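Local atomic coordinates of YflH protein (PDB entry 3D0W), a protein that is of unknown function, an all-helical protein of the DUF3243 family from Bacillus subtilis that probably forms a dimer. Residues D28-F32 with N72-L78. Residues are numbered along the deposited sequence; the frame is centred on the assembly and turned at random.
Sequences DFEEF and NGEEMLL
The ring of Phe32 lies on the side chain of Glu74, and the placement is nearly axial: Glu74 CB sits 3.6 Å from the ring centroid and only 7° off the ring normal, a CH-pi contact over one face. At the ring's far end the approach changes, with Leu78 CD1 meeting Phe32 CZ at 3.5 Å, at the edge and near the ring plane. Glu75 contributes its CG, 3.9 Å from Phe32 CE1 on an oblique line, the chains of Phe32 and Glu75 running alongside one another and pointing roughly opposite ways; Glu75 OE1 meanwhile accepts a hydrogen bond from Gln71 N. Glu74 does not run straight on from the ring. A bend at chi2 (83°) brings its carboxylate beside Phe29 on helix 23-48, where Glu74 OE2 lies 3.6 Å from Phe29 CB and at the edge of the Phe29 ring. Asn72 OD1 stands 4.3 Å from Phe32 CD1, likewise obliquely, and is already engaged as N-cap: it accepts a nearly straight bond from Glu75 N at 2.9 Å. Beyond the pair, Leu97 of helix 87-101 and Leu64 of helix 56-65 touch Leu78, while Glu80 of the second subunit packs on Phe29. With local axes 10.6 Å apart and inclined at 59°, this is aromatic-aliphatic packing of the capped first turns of helix 73-84 against the long helix 23-48, within a small all-helical fold.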
loop_
_atom_site.group_PDB
_atom_site.type_symbol
_atom_site.label_atom_id
_atom_site.label_comp_id
_atom_site.label_asym_id
_atom_site.label_seq_id
_atom_site.Cartn_x
_atom_site.Cartn_y
_atom_site.Cartn_z
ATOM N N ASP A 28 4.026 13.835 5.999
ATOM C CA ASP A 28 4.896 12.757 5.550
ATOM C C ASP A 28 4.314 12.123 4.288
ATOM O O ASP A 28 5.045 11.800 3.352
ATOM C CB ASP A 28 5.046 11.691 6.642
ATOM C CG ASP A 28 6.249 11.932 7.541
ATOM O OD1 ASP A 28 6.880 13.010 7.435
ATOM O OD2 ASP A 28 6.561 11.040 8.358
ATOM N N PHE A 29 2.996 11.947 4.259
ATOM C CA PHE A 29 2.370 11.358 3.082
ATOM C C PHE A 29 2.488 12.315 1.907
ATOM O O PHE A 29 2.792 11.905 0.786
ATOM C CB PHE A 29 0.894 11.048 3.324
ATOM C CG PHE A 29 0.198 10.501 2.108
ATOM C CD1 PHE A 29 0.426 9.194 1.692
ATOM C CD2 PHE A 29 -0.616 11.321 1.329
ATOM C CE1 PHE A 29 -0.147 8.706 0.505
ATOM C CE2 PHE A 29 -1.191 10.850 0.147
ATOM C CZ PHE A 29 -0.957 9.543 -0.269
ATOM N N GLU A 30 2.245 13.598 2.162
ATOM C CA GLU A 30 2.330 14.600 1.110
ATOM C C GLU A 30 3.712 14.607 0.484
ATOM O O GLU A 30 3.846 14.740 -0.734
ATOM C CB GLU A 30 1.996 15.991 1.661
ATOM C CG GLU A 30 0.517 16.196 1.934
ATOM C CD GLU A 30 -0.353 15.846 0.735
ATOM O OE1 GLU A 30 -0.074 16.344 -0.383
ATOM O OE2 GLU A 30 -1.319 15.076 0.911
ATOM N N GLU A 31 4.738 14.458 1.318
ATOM C CA GLU A 31 6.110 14.438 0.831
ATOM C C GLU A 31 6.351 13.157 0.040
ATOM O O GLU A 31 6.980 13.180 -1.017
ATOM C CB GLU A 31 7.105 14.513 1.992
ATOM C CG GLU A 31 7.073 15.814 2.784
ATOM C CD GLU A 31 8.228 15.915 3.773
ATOM O OE1 GLU A 31 8.404 14.987 4.593
ATOM O OE2 GLU A 31 8.961 16.926 3.730
ATOM N N PHE A 32 5.852 12.041 0.565
ATOM C CA PHE A 32 5.991 10.744 -0.092
ATOM C C PHE A 32 5.377 10.839 -1.488
ATOM O O PHE A 32 6.000 10.489 -2.488
ATOM C CB PHE A 32 5.266 9.671 0.728
ATOM C CG PHE A 32 5.016 8.394 -0.024
ATOM C CD1 PHE A 32 6.075 7.585 -0.425
ATOM C CD2 PHE A 32 3.718 8.004 -0.340
ATOM C CE1 PHE A 32 5.843 6.404 -1.128
ATOM C CE2 PHE A 32 3.477 6.827 -1.043
ATOM C CZ PHE A 32 4.546 6.025 -1.437
ATOM N N ASN A 72 10.247 5.681 5.311
ATOM C CA ASN A 72 9.028 5.954 6.056
ATOM C C ASN A 72 8.048 4.786 5.928
ATOM O O ASN A 72 8.271 3.871 5.131
ATOM C CB ASN A 72 8.378 7.256 5.560
ATOM C CG ASN A 72 8.193 7.287 4.051
ATOM O OD1 ASN A 72 7.594 6.383 3.455
ATOM N ND2 ASN A 72 8.701 8.345 3.421
ATOM N N GLY A 73 6.983 4.822 6.726
ATOM C CA GLY A 73 5.977 3.768 6.708
ATOM C C GLY A 73 5.371 3.513 5.340
ATOM O O GLY A 73 5.049 2.372 5.005
ATOM N N GLU A 74 5.201 4.573 4.555
ATOM C CA GLU A 74 4.638 4.449 3.221
ATOM C C GLU A 74 5.519 3.530 2.376
ATOM O O GLU A 74 5.048 2.557 1.770
ATOM C CB GLU A 74 4.542 5.825 2.542
ATOM C CG GLU A 74 3.372 6.695 3.005
ATOM C CD GLU A 74 3.643 7.462 4.293
ATOM O OE1 GLU A 74 4.680 7.215 4.952
ATOM O OE2 GLU A 74 2.802 8.315 4.649
ATOM N N GLU A 75 6.809 3.839 2.354
ATOM C CA GLU A 75 7.761 3.069 1.566
ATOM C C GLU A 75 7.952 1.651 2.074
ATOM O O GLU A 75 8.169 0.722 1.288
ATOM C CB GLU A 75 9.090 3.816 1.522
ATOM C CG GLU A 75 9.006 5.062 0.647
ATOM C CD GLU A 75 10.208 5.980 0.799
ATOM O OE1 GLU A 75 11.267 5.523 1.287
ATOM O OE2 GLU A 75 10.089 7.159 0.414
HETATM N N MSE A 76 7.874 1.488 3.387
HETATM C CA MSE A 76 8.023 0.176 3.988
HETATM C C MSE A 76 6.860 -0.714 3.540
HETATM O O MSE A 76 7.067 -1.847 3.112
HETATM C CB MSE A 76 8.030 0.288 5.507
HETATM C CG MSE A 76 8.222 -1.034 6.190
HETATM SE SE MSE A 76 9.951 -1.806 5.770
HETATM C CE MSE A 76 10.548 -2.011 7.591
ATOM N N LEU A 77 5.634 -0.203 3.637
ATOM C CA LEU A 77 4.476 -0.991 3.211
ATOM C C LEU A 77 4.574 -1.324 1.718
ATOM O O LEU A 77 4.342 -2.465 1.316
ATOM C CB LEU A 77 3.170 -0.234 3.490
ATOM C CG LEU A 77 1.865 -0.936 3.070
ATOM C CD1 LEU A 77 1.739 -2.243 3.813
ATOM C CD2 LEU A 77 0.656 -0.047 3.386
ATOM N N LEU A 78 4.927 -0.341 0.889
ATOM C CA LEU A 78 5.030 -0.585 -0.543
ATOM C C LEU A 78 6.011 -1.686 -0.891
ATOM O O LEU A 78 5.708 -2.554 -1.715
ATOM C CB LEU A 78 5.441 0.677 -1.302
ATOM C CG LEU A 78 4.328 1.615 -1.751
ATOM C CD1 LEU A 78 4.937 2.750 -2.578
ATOM C CD2 LEU A 78 3.298 0.823 -2.587
#